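Local atomic coordinates of nuclear RNA export factor 2, Panoramix fusion (Drosophila melanogaster, PDB entry 6OPF), a protein that acts with Panoramix, Piwi and Nxt1 in cotranscriptional transposon silencing in the ovary and may take part in mRNA export. Residues 30-35 / 41-46; 17-20 / 25-28; 20-25 / 45-50. One frame throughout, in Å; residues are numbered along the deposited sequence.

Contact 1. Residues 30-35 / 41-46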
ATOM      1  N   THR D  30      -2.663 -14.617   5.827  1.00 24.15           N
ATOM      2  CA  THR D  30      -1.955 -14.178   4.630  1.00 24.41           C
ATOM      3  C   THR D  30      -0.487 -14.571   4.682  1.00 26.97           C
ATOM      4  O   THR D  30       0.070 -15.059   3.690  1.00 30.48           O
ATOM      5  CB  THR D  30      -2.093 -12.661   4.472  1.00 28.18           C
ATOM      6  OG1 THR D  30      -3.481 -12.303   4.499  1.00 31.20           O
ATOM      7  CG2 THR D  30      -1.460 -12.203   3.165  1.00 28.27           C
ATOM      8  N   SER D  31       0.150 -14.377   5.837  1.00 24.00           N
ATOM      9  CA  SER D  31       1.568 -14.696   5.979  1.00 24.27           C
ATOM     10  C   SER D  31       1.828 -16.177   5.766  1.00 24.80           C
ATOM     11  O   SER D  31       2.772 -16.547   5.065  1.00 24.38           O
ATOM     12  CB  SER D  31       2.078 -14.243   7.355  1.00 24.21           C
ATOM     13  OG  SER D  31       1.795 -12.859   7.530  1.00 28.73           O
ATOM     14  N   ILE D  32       0.989 -17.040   6.352  1.00 24.00           N
ATOM     15  CA  ILE D  32       1.191 -18.486   6.234  1.00 25.12           C
ATOM     16  C   ILE D  32       0.917 -18.958   4.811  1.00 27.87           C
ATOM     17  O   ILE D  32       1.713 -19.703   4.226  1.00 28.03           O
ATOM     18  CB  ILE D  32       0.318 -19.255   7.251  1.00 23.66           C
ATOM     19  CG1 ILE D  32       0.769 -18.977   8.689  1.00 26.34           C
ATOM     20  CG2 ILE D  32       0.336 -20.755   6.942  1.00 25.64           C
ATOM     21  CD1 ILE D  32      -0.105 -19.640   9.771  1.00 26.29           C
ATOM     22  N   VAL D  33      -0.217 -18.544   4.233  1.00 23.11           N
ATOM     23  CA  VAL D  33      -0.579 -19.024   2.897  1.00 25.66           C
ATOM     24  C   VAL D  33       0.422 -18.529   1.857  1.00 31.53           C
ATOM     25  O   VAL D  33       0.793 -19.264   0.931  1.00 31.37           O
ATOM     26  CB  VAL D  33      -2.024 -18.609   2.548  1.00 27.02           C
ATOM     27  CG1 VAL D  33      -2.354 -18.960   1.100  1.00 30.30           C
ATOM     28  CG2 VAL D  33      -3.032 -19.262   3.491  1.00 22.36           C
ATOM     29  N   GLU D  34       0.902 -17.287   2.009  1.00 29.63           N
ATOM     30  CA  GLU D  34       1.911 -16.765   1.092  1.00 33.08           C
ATOM     31  C   GLU D  34       3.262 -17.443   1.284  1.00 32.33           C
ATOM     32  O   GLU D  34       3.962 -17.715   0.300  1.00 30.92           O
ATOM     33  CB  GLU D  34       2.049 -15.258   1.260  1.00 31.71           C
ATOM     34  CG  GLU D  34       0.942 -14.498   0.550  1.00 38.78           C
ATOM     35  CD  GLU D  34       1.121 -13.007   0.650  1.00 41.84           C
ATOM     36  OE1 GLU D  34       1.970 -12.584   1.464  1.00 40.78           O
ATOM     37  OE2 GLU D  34       0.423 -12.270  -0.089  1.00 48.71           O
ATOM     38  N   GLU D  35       3.643 -17.735   2.531  1.00 30.51           N
ATOM     39  CA  GLU D  35       4.850 -18.529   2.753  1.00 33.33           C
ATOM     40  C   GLU D  35       4.757 -19.891   2.074  1.00 34.81           C
ATOM     41  O   GLU D  35       5.772 -20.427   1.615  1.00 37.31           O
ATOM     42  CB  GLU D  35       5.111 -18.709   4.246  1.00 34.20           C
ATOM     43  CG  GLU D  35       6.486 -19.286   4.541  1.00 40.48           C
ATOM     44  CD  GLU D  35       6.758 -19.472   6.024  1.00 46.33           C
ATOM     45  OE1 GLU D  35       7.401 -20.483   6.377  1.00 44.42           O
ATOM     46  OE2 GLU D  35       6.334 -18.610   6.828  1.00 50.81           O
ATOM     47  N   GLU D  41      -2.174 -27.362   0.986  1.00 34.94           N
ATOM     48  CA  GLU D  41      -1.660 -28.434   1.834  1.00 35.30           C
ATOM     49  C   GLU D  41      -0.400 -27.996   2.572  1.00 32.64           C
ATOM     50  O   GLU D  41      -0.230 -28.293   3.760  1.00 33.97           O
ATOM     51  CB  GLU D  41      -1.384 -29.676   0.990  1.00 39.23           C
ATOM     52  CG  GLU D  41      -0.878 -30.868   1.779  1.00 42.22           C
ATOM     53  CD  GLU D  41      -0.399 -32.003   0.879  1.00 49.51           C
ATOM     54  OE1 GLU D  41      -0.598 -31.925  -0.356  1.00 45.64           O
ATOM     55  OE2 GLU D  41       0.186 -32.971   1.409  1.00 53.75           O
ATOM     56  N   ARG D  42       0.498 -27.296   1.879  1.00 30.47           N
ATOM     57  CA  ARG D  42       1.705 -26.802   2.537  1.00 32.89           C
ATOM     58  C   ARG D  42       1.355 -25.805   3.636  1.00 32.58           C
ATOM     59  O   ARG D  42       1.969 -25.809   4.715  1.00 33.18           O
ATOM     60  CB  ARG D  42       2.636 -26.173   1.498  1.00 36.30           C
ATOM     61  CG  ARG D  42       4.050 -25.852   1.992  1.00 41.98           C
ATOM     62  CD  ARG D  42       4.999 -25.706   0.811  1.00 44.07           C
ATOM     63  NE  ARG D  42       4.580 -26.554  -0.309  1.00 52.69           N
ATOM     64  CZ  ARG D  42       4.408 -26.124  -1.559  1.00 54.27           C
ATOM     65  NH1 ARG D  42       4.622 -24.848  -1.862  1.00 50.73           N
ATOM     66  NH2 ARG D  42       4.020 -26.968  -2.511  1.00 54.99           N
ATOM     67  N   ALA D  43       0.343 -24.962   3.391  1.00 33.01           N
ATOM     68  CA  ALA D  43      -0.037 -23.940   4.363  1.00 31.71           C
ATOM     69  C   ALA D  43      -0.592 -24.557   5.644  1.00 30.65           C
ATOM     70  O   ALA D  43      -0.289 -24.083   6.745  1.00 29.65           O
ATOM     71  CB  ALA D  43      -1.050 -22.983   3.747  1.00 25.50           C
ATOM     72  N   LEU D  44      -1.423 -25.599   5.528  1.00 28.40           N
ATOM     73  CA  LEU D  44      -1.924 -26.258   6.735  1.00 29.67           C
ATOM     74  C   LEU D  44      -0.776 -26.849   7.542  1.00 28.71           C
ATOM     75  O   LEU D  44      -0.764 -26.767   8.775  1.00 26.10           O
ATOM     76  CB  LEU D  44      -2.944 -27.342   6.376  1.00 27.04           C
ATOM     77  CG  LEU D  44      -4.278 -26.868   5.768  1.00 28.11           C
ATOM     78  CD1 LEU D  44      -5.083 -28.052   5.226  1.00 35.29           C
ATOM     79  CD2 LEU D  44      -5.095 -26.101   6.786  1.00 24.83           C
ATOM     80  N   LYS D  45       0.216 -27.406   6.854  1.00 30.21           N
ATOM     81  CA  LYS D  45       1.346 -28.022   7.539  1.00 33.92           C
ATOM     82  C   LYS D  45       2.232 -26.981   8.214  1.00 32.53           C
ATOM     83  O   LYS D  45       2.747 -27.217   9.321  1.00 27.98           O
ATOM     84  CB  LYS D  45       2.146 -28.869   6.550  1.00 34.85           C
ATOM     85  CG  LYS D  45       1.611 -30.302   6.437  1.00 33.59           C
ATOM     86  CD  LYS D  45       2.523 -31.164   5.586  1.00 35.55           C
ATOM     87  CE  LYS D  45       2.006 -31.261   4.154  1.00 43.81           C
ATOM     88  NZ  LYS D  45       2.834 -32.177   3.321  1.00 45.76           N
ATOM     89  N   LEU D  46       2.439 -25.836   7.556  1.00 32.36           N
ATOM     90  CA  LEU D  46       3.176 -24.743   8.182  1.00 31.39           C
ATOM     91  C   LEU D  46       2.446 -24.238   9.415  1.00 29.68           C
ATOM     92  O   LEU D  46       3.058 -24.006  10.471  1.00 27.20           O
ATOM     93  CB  LEU D  46       3.378 -23.597   7.193  1.00 31.61           C
ATOM     94  CG  LEU D  46       4.702 -23.522   6.444  1.00 42.71           C
ATOM     95  CD1 LEU D  46       4.594 -22.510   5.310  1.00 39.61           C
ATOM     96  CD2 LEU D  46       5.847 -23.166   7.396  1.00 40.04           C
TER

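Contact 2. Residues 17-20 / 25-28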
ATOM      1  N   LEU D  17     -11.009 -19.675   2.927  1.00 27.22           N
ATOM      2  CA  LEU D  17     -11.137 -21.061   3.350  1.00 26.33           C
ATOM      3  C   LEU D  17     -10.109 -21.395   4.421  1.00 24.16           C
ATOM      4  O   LEU D  17     -10.443 -21.981   5.456  1.00 22.36           O
ATOM      5  CB  LEU D  17     -10.973 -21.988   2.150  1.00 29.57           C
ATOM      6  CG  LEU D  17     -10.897 -23.482   2.451  1.00 27.23           C
ATOM      7  CD1 LEU D  17     -12.175 -23.886   3.153  1.00 31.90           C
ATOM      8  CD2 LEU D  17     -10.730 -24.262   1.161  1.00 36.48           C
ATOM      9  N   PHE D  18      -8.841 -21.053   4.172  1.00 25.01           N
ATOM     10  CA  PHE D  18      -7.823 -21.250   5.203  1.00 21.17           C
ATOM     11  C   PHE D  18      -8.251 -20.612   6.512  1.00 18.88           C
ATOM     12  O   PHE D  18      -8.106 -21.220   7.584  1.00 24.21           O
ATOM     13  CB  PHE D  18      -6.482 -20.700   4.736  1.00 20.15           C
ATOM     14  CG  PHE D  18      -5.301 -21.184   5.559  1.00 23.54           C
ATOM     15  CD1 PHE D  18      -4.731 -22.430   5.331  1.00 25.13           C
ATOM     16  CD2 PHE D  18      -4.766 -20.388   6.562  1.00 23.83           C
ATOM     17  CE1 PHE D  18      -3.637 -22.871   6.093  1.00 27.12           C
ATOM     18  CE2 PHE D  18      -3.657 -20.809   7.325  1.00 22.76           C
ATOM     19  CZ  PHE D  18      -3.103 -22.054   7.089  1.00 25.50           C
ATOM     20  N   GLN D  19      -8.816 -19.405   6.448  1.00 21.16           N
ATOM     21  CA  GLN D  19      -9.237 -18.727   7.669  1.00 20.65           C
ATOM     22  C   GLN D  19     -10.415 -19.425   8.328  1.00 23.92           C
ATOM     23  O   GLN D  19     -10.502 -19.449   9.559  1.00 23.97           O
ATOM     24  CB  GLN D  19      -9.591 -17.274   7.399  1.00 21.93           C
ATOM     25  CG  GLN D  19     -10.056 -16.504   8.637  1.00 24.37           C
ATOM     26  CD  GLN D  19     -10.085 -15.000   8.398  1.00 35.59           C
ATOM     27  OE1 GLN D  19     -10.956 -14.505   7.663  1.00 30.97           O
ATOM     28  NE2 GLN D  19      -9.122 -14.263   8.997  1.00 20.26           N
ATOM     29  N   GLU D  20     -11.354 -19.972   7.539  1.00 23.12           N
ATOM     30  CA  GLU D  20     -12.442 -20.701   8.172  1.00 23.90           C
ATOM     31  C   GLU D  20     -11.929 -21.960   8.860  1.00 20.52           C
ATOM     32  O   GLU D  20     -12.405 -22.310   9.945  1.00 23.28           O
ATOM     33  CB  GLU D  20     -13.534 -21.048   7.160  1.00 24.52           C
ATOM     34  CG  GLU D  20     -14.319 -19.819   6.737  1.00 31.04           C
ATOM     35  CD  GLU D  20     -15.697 -20.145   6.194  1.00 36.63           C
ATOM     36  OE1 GLU D  20     -16.268 -21.209   6.546  1.00 38.32           O
ATOM     37  OE2 GLU D  20     -16.201 -19.312   5.419  1.00 41.43           O
ATOM     38  N   ILE D  25      -6.658 -14.892  12.573  1.00 24.11           N
ATOM     39  CA  ILE D  25      -6.799 -13.533  12.061  1.00 21.65           C
ATOM     40  C   ILE D  25      -6.068 -13.390  10.724  1.00 22.37           C
ATOM     41  O   ILE D  25      -5.168 -14.169  10.366  1.00 20.07           O
ATOM     42  CB  ILE D  25      -6.305 -12.487  13.076  1.00 25.18           C
ATOM     43  CG1 ILE D  25      -4.846 -12.758  13.473  1.00 23.25           C
ATOM     44  CG2 ILE D  25      -7.207 -12.456  14.307  1.00 27.12           C
ATOM     45  CD1 ILE D  25      -4.347 -11.801  14.552  1.00 21.90           C
ATOM     46  N   SER D  26      -6.469 -12.354   9.977  1.00 23.74           N
ATOM     47  CA  SER D  26      -6.124 -12.250   8.560  1.00 24.59           C
ATOM     48  C   SER D  26      -4.630 -12.068   8.330  1.00 20.32           C
ATOM     49  O   SER D  26      -4.097 -12.561   7.328  1.00 20.88           O
ATOM     50  CB  SER D  26      -6.916 -11.113   7.920  1.00 22.52           C
ATOM     51  OG  SER D  26      -8.292 -11.461   7.836  1.00 25.55           O
ATOM     52  N   THR D  27      -3.940 -11.366   9.229  1.00 22.66           N
ATOM     53  CA  THR D  27      -2.487 -11.234   9.113  1.00 21.78           C
ATOM     54  C   THR D  27      -1.804 -12.595   9.083  1.00 21.71           C
ATOM     55  O   THR D  27      -0.982 -12.868   8.205  1.00 22.30           O
ATOM     56  CB  THR D  27      -1.933 -10.414  10.275  1.00 25.00           C
ATOM     57  OG1 THR D  27      -2.479 -10.908  11.505  1.00 20.58           O
ATOM     58  CG2 THR D  27      -2.309  -8.957  10.114  1.00 23.09           C
ATOM     59  N   TRP D  28      -2.108 -13.453  10.062  1.00 21.72           N
ATOM     60  CA  TRP D  28      -1.518 -14.789  10.095  1.00 19.67           C
ATOM     61  C   TRP D  28      -1.930 -15.613   8.884  1.00 23.54           C
ATOM     62  O   TRP D  28      -1.097 -16.308   8.287  1.00 23.01           O
ATOM     63  CB  TRP D  28      -1.915 -15.500  11.389  1.00 21.74           C
ATOM     64  CG  TRP D  28      -1.136 -15.055  12.600  1.00 23.42           C
ATOM     65  CD1 TRP D  28      -1.550 -14.169  13.560  1.00 22.63           C
ATOM     66  CD2 TRP D  28       0.177 -15.486  12.995  1.00 24.77           C
ATOM     67  NE1 TRP D  28      -0.575 -14.021  14.517  1.00 25.14           N
ATOM     68  CE2 TRP D  28       0.500 -14.802  14.188  1.00 25.12           C
ATOM     69  CE3 TRP D  28       1.123 -16.361  12.442  1.00 28.12           C
ATOM     70  CZ2 TRP D  28       1.719 -14.984  14.856  1.00 26.74           C
ATOM     71  CZ3 TRP D  28       2.340 -16.540  13.108  1.00 28.71           C
ATOM     72  CH2 TRP D  28       2.622 -15.853  14.300  1.00 27.16           C
TER

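Contact 3. Residues 20-25 / 45-50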
ATOM      1  N   GLU D  20     -11.354 -19.972   7.539  1.00 23.12           N
ATOM      2  CA  GLU D  20     -12.442 -20.701   8.172  1.00 23.90           C
ATOM      3  C   GLU D  20     -11.929 -21.960   8.860  1.00 20.52           C
ATOM      4  O   GLU D  20     -12.405 -22.310   9.945  1.00 23.28           O
ATOM      5  CB  GLU D  20     -13.534 -21.048   7.160  1.00 24.52           C
ATOM      6  CG  GLU D  20     -14.319 -19.819   6.737  1.00 31.04           C
ATOM      7  CD  GLU D  20     -15.697 -20.145   6.194  1.00 36.63           C
ATOM      8  OE1 GLU D  20     -16.268 -21.209   6.546  1.00 38.32           O
ATOM      9  OE2 GLU D  20     -16.201 -19.312   5.419  1.00 41.43           O
ATOM     10  N   VAL D  21     -10.968 -22.652   8.244  1.00 17.35           N
ATOM     11  CA  VAL D  21     -10.453 -23.891   8.830  1.00 21.54           C
ATOM     12  C   VAL D  21      -9.691 -23.611  10.128  1.00 25.75           C
ATOM     13  O   VAL D  21      -9.893 -24.283  11.150  1.00 25.82           O
ATOM     14  CB  VAL D  21      -9.573 -24.634   7.811  1.00 20.87           C
ATOM     15  CG1 VAL D  21      -8.758 -25.699   8.512  1.00 23.66           C
ATOM     16  CG2 VAL D  21     -10.462 -25.241   6.684  1.00 23.63           C
ATOM     17  N   THR D  22      -8.782 -22.644  10.101  1.00 20.93           N
ATOM     18  CA  THR D  22      -7.908 -22.420  11.244  1.00 22.78           C
ATOM     19  C   THR D  22      -8.434 -21.363  12.208  1.00 24.07           C
ATOM     20  O   THR D  22      -7.914 -21.249  13.324  1.00 27.69           O
ATOM     21  CB  THR D  22      -6.498 -22.009  10.769  1.00 22.73           C
ATOM     22  OG1 THR D  22      -6.547 -20.705  10.171  1.00 20.76           O
ATOM     23  CG2 THR D  22      -5.932 -23.009   9.769  1.00 21.76           C
ATOM     24  N   GLY D  23      -9.426 -20.578  11.812  1.00 24.26           N
ATOM     25  CA  GLY D  23      -9.870 -19.488  12.661  1.00 25.39           C
ATOM     26  C   GLY D  23      -8.855 -18.385  12.921  1.00 25.29           C
ATOM     27  O   GLY D  23      -9.062 -17.583  13.829  1.00 27.70           O
ATOM     28  N   LEU D  24      -7.774 -18.303  12.147  1.00 23.94           N
ATOM     29  CA  LEU D  24      -6.730 -17.311  12.380  1.00 22.95           C
ATOM     30  C   LEU D  24      -7.131 -15.922  11.873  1.00 24.52           C
ATOM     31  O   LEU D  24      -7.822 -15.775  10.860  1.00 23.40           O
ATOM     32  CB  LEU D  24      -5.429 -17.730  11.692  1.00 25.81           C
ATOM     33  CG  LEU D  24      -4.614 -18.894  12.273  1.00 24.61           C
ATOM     34  CD1 LEU D  24      -3.629 -19.403  11.251  1.00 21.60           C
ATOM     35  CD2 LEU D  24      -3.931 -18.502  13.586  1.00 25.86           C
ATOM     36  N   ILE D  25      -6.658 -14.892  12.573  1.00 24.11           N
ATOM     37  CA  ILE D  25      -6.799 -13.533  12.061  1.00 21.65           C
ATOM     38  C   ILE D  25      -6.068 -13.390  10.724  1.00 22.37           C
ATOM     39  O   ILE D  25      -5.168 -14.169  10.366  1.00 20.07           O
ATOM     40  CB  ILE D  25      -6.305 -12.487  13.076  1.00 25.18           C
ATOM     41  CG1 ILE D  25      -4.846 -12.758  13.473  1.00 23.25           C
ATOM     42  CG2 ILE D  25      -7.207 -12.456  14.307  1.00 27.12           C
ATOM     43  CD1 ILE D  25      -4.347 -11.801  14.552  1.00 21.90           C
ATOM     44  N   LYS D  45       0.216 -27.406   6.854  1.00 30.21           N
ATOM     45  CA  LYS D  45       1.346 -28.022   7.539  1.00 33.92           C
ATOM     46  C   LYS D  45       2.232 -26.981   8.214  1.00 32.53           C
ATOM     47  O   LYS D  45       2.747 -27.217   9.321  1.00 27.98           O
ATOM     48  CB  LYS D  45       2.146 -28.869   6.550  1.00 34.85           C
ATOM     49  CG  LYS D  45       1.611 -30.302   6.437  1.00 33.59           C
ATOM     50  CD  LYS D  45       2.523 -31.164   5.586  1.00 35.55           C
ATOM     51  CE  LYS D  45       2.006 -31.261   4.154  1.00 43.81           C
ATOM     52  NZ  LYS D  45       2.834 -32.177   3.321  1.00 45.76           N
ATOM     53  N   LEU D  46       2.439 -25.836   7.556  1.00 32.36           N
ATOM     54  CA  LEU D  46       3.176 -24.743   8.182  1.00 31.39           C
ATOM     55  C   LEU D  46       2.446 -24.238   9.415  1.00 29.68           C
ATOM     56  O   LEU D  46       3.058 -24.006  10.471  1.00 27.20           O
ATOM     57  CB  LEU D  46       3.378 -23.597   7.193  1.00 31.61           C
ATOM     58  CG  LEU D  46       4.702 -23.522   6.444  1.00 42.71           C
ATOM     59  CD1 LEU D  46       4.594 -22.510   5.310  1.00 39.61           C
ATOM     60  CD2 LEU D  46       5.847 -23.166   7.396  1.00 40.04           C
ATOM     61  N   PHE D  47       1.130 -24.037   9.285  1.00 25.82           N
ATOM     62  CA  PHE D  47       0.311 -23.658  10.429  1.00 25.81           C
ATOM     63  C   PHE D  47       0.566 -24.582  11.610  1.00 26.51           C
ATOM     64  O   PHE D  47       0.845 -24.126  12.727  1.00 27.27           O
ATOM     65  CB  PHE D  47      -1.165 -23.685  10.040  1.00 26.38           C
ATOM     66  CG  PHE D  47      -2.088 -23.689  11.213  1.00 26.82           C
ATOM     67  CD1 PHE D  47      -2.054 -22.648  12.135  1.00 24.99           C
ATOM     68  CD2 PHE D  47      -2.988 -24.732  11.398  1.00 25.69           C
ATOM     69  CE1 PHE D  47      -2.906 -22.639  13.218  1.00 28.62           C
ATOM     70  CE2 PHE D  47      -3.857 -24.735  12.477  1.00 27.45           C
ATOM     71  CZ  PHE D  47      -3.818 -23.695  13.393  1.00 28.56           C
ATOM     72  N   ILE D  48       0.491 -25.895  11.371  1.00 26.71           N
ATOM     73  CA  ILE D  48       0.666 -26.865  12.450  1.00 29.03           C
ATOM     74  C   ILE D  48       2.071 -26.769  13.040  1.00 28.97           C
ATOM     75  O   ILE D  48       2.246 -26.814  14.264  1.00 30.11           O
ATOM     76  CB  ILE D  48       0.368 -28.291  11.947  1.00 31.29           C
ATOM     77  CG1 ILE D  48      -1.117 -28.443  11.615  1.00 31.27           C
ATOM     78  CG2 ILE D  48       0.801 -29.318  12.988  1.00 31.20           C
ATOM     79  CD1 ILE D  48      -1.411 -29.617  10.733  1.00 33.13           C
ATOM     80  N   GLN D  49       3.086 -26.648  12.180  1.00 30.06           N
ATOM     81  CA  GLN D  49       4.463 -26.485  12.646  1.00 32.15           C
ATOM     82  C   GLN D  49       4.621 -25.216  13.476  1.00 34.91           C
ATOM     83  O   GLN D  49       5.139 -25.256  14.601  1.00 34.41           O
ATOM     84  CB  GLN D  49       5.423 -26.456  11.448  1.00 33.73           C
ATOM     85  CG  GLN D  49       6.898 -26.227  11.816  1.00 36.63           C
ATOM     86  CD  GLN D  49       7.274 -24.748  11.956  1.00 46.28           C
ATOM     87  OE1 GLN D  49       7.250 -23.989  10.981  1.00 44.62           O
ATOM     88  NE2 GLN D  49       7.630 -24.338  13.174  1.00 41.51           N
ATOM     89  N   LYS D  50       4.217 -24.070  12.914  1.00 27.54           N
ATOM     90  CA  LYS D  50       4.293 -22.807  13.639  1.00 31.93           C
ATOM     91  C   LYS D  50       3.590 -22.903  14.984  1.00 32.90           C
ATOM     92  O   LYS D  50       4.128 -22.456  16.005  1.00 30.99           O
ATOM     93  CB  LYS D  50       3.686 -21.674  12.810  1.00 31.34           C
ATOM     94  CG  LYS D  50       4.662 -20.986  11.874  1.00 35.42           C
ATOM     95  CD  LYS D  50       3.970 -19.960  10.978  1.00 35.45           C
ATOM     96  CE  LYS D  50       4.747 -19.722   9.688  1.00 36.83           C
ATOM     97  NZ  LYS D  50       6.206 -19.469   9.937  1.00 43.71           N
TER

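Contact 1. Residues 30-35 / 41-46
Ile32 and Ala43 meet where helices 26-35 and 40-52 pack. Ala43 points its methyl at the facing helix. Ala43 CB lies 4.1 Å from Val33 CA, and the small side chain lets the two backbones come close here. The CA atoms of Val33 and Ala43 are 5.2 Å apart, and the segment axes approach to 8.3 Å at 127° between their N-to-C directions.

Ile32 comes in beside this point with its CG2 branch. Ile32 CG2 is anti to the backbone N and lies 3.4 Å from Ala43 O. It also touches the CB atoms of Ala43 and Leu46, so it fits between residues one turn apart. The CG1 branch, anti to the carbonyl carbon (chi1 -67°), takes a different course and packs on Lys50. Val33 has its CB turned away from helix 40-52, yet Val33 CG2 still reaches Ala43 CB at 4.2 Å.

At the more open margin, Glu35 and Leu46 cross at about a right angle. The extended Glu35 chain runs past both Leu46 methyls. Glu35 OE1 is 3.3 Å from Leu46 CD2, and Glu35 CG is 3.8 Å from Leu46 CD1. The carboxylate oxygen OE1 and the chain behind it lie against the leucine methyls; OE2 has a long, weak ion pair with Lys50.

Phe18 of helix 8-22 touches both Val33 and Ala43, closing the inner side of the pair. On another side of helix 40-52, Leu44 packs on Val89 and Leu90 of the fused Panoramix helix. The contact itself lies wholly in the Nxf2 part. It joins the second and third helices of the compact three-helix core typical of UBA-like TAP-C domains.

Contact 2. Residues 17-20 / 25-28
Residues 17-20 lie on helix 8-22, residues 26-28 begin helix 26-35, and Ile25 just before them is at the N-cap position; the closest CA atoms, of Gln19 and Ile25, are 7.2 Å apart. Gln19 spans this gap. Its CG is anti to the backbone N (chi1 179°) and the chain stays extended, which carries the amide to the beginning of the next helix.

Gln19 NE2 donates to Ser26 OG at 3.1 Å, with an N-H...O angle of 152°. The hydroxyl is tilted 20° out of the amide plane. NE2 also donates to the carbonyl O of Leu24, its stronger partner. The two bonds tie one amide group to both the turn and the first residue of the helix, and should limit its rotation.

Ser26 OG has a further partner, Asp12 OD2 of the second subunit. The hydroxyl therefore sits where an intrachain bond meets the interface between two copies of the fusion protein. Gln19 also packs on Val29, about one turn further along helix 26-35.

All of these residues belong to the Nxf2 part. The contact is a side-chain bridge across the tight turn between the first two helices of the UBA-like TAP-C fold.

Contact 3. Residues 20-25 / 45-50
Thr22 lays its CG2 methyl over one face of the Phe47 ring. Thr22 CG2 is 4.0 Å from the centroid of the Phe47 ring and 20° off the ring normal, a CH-pi contact displaced toward the rim. The two side chains come from opposite directions. With chi1 at 68°, Thr22 OG1 lies between the backbone N and the carbonyl carbon, and CG2 is anti to the carbonyl carbon. OG1 bonds to the carbonyl O of Phe18. Thr22 OG1 also weakly accepts the N-H of Leu24, at 3.3 Å from Leu24 N. The polar branch is thus served at the helix end and the methyl is given to the ring.

This lies in the core of the Nxf2 TAP-C domain, a UBA-like fold, where the turn after helix 8-22 meets helix 40-52. Gly23, the first residue past the helix, has positive phi, and the chain then brings Leu24 back toward Phe47. Leu24 CD1 reaches Phe47 CD1 at 3.7 Å, approaching the ring obliquely. Leu24 also packs on Val29 and Ile32 of helix 26-35. Phe47 in addition touches Ala86, in the Nxf2-interacting region of Panoramix that is fused to this chain.

From the N terminus, helix 8-22 and the turn after it supply the first segments of contacts 2 and 3; the two contacts overlap at Glu20 and Ile25. Contact 2 closes the turn into helix 26-35. Contact 1 follows it in series and closes the connection from helix 26-35 to helix 40-52. Contact 3 spans the longest separation, returning from helix 40-52 to the first turn. Contact 1 (30-46) is nested inside contact 3 (20-50), while contact 2 (17-28) crosses the start of contact 3. Phe18 packs against residues of contacts 1 and 3. Together the three contacts tie each pair of helices in the Nxf2 domain, and contacts 1 and 2 also touch the second subunit.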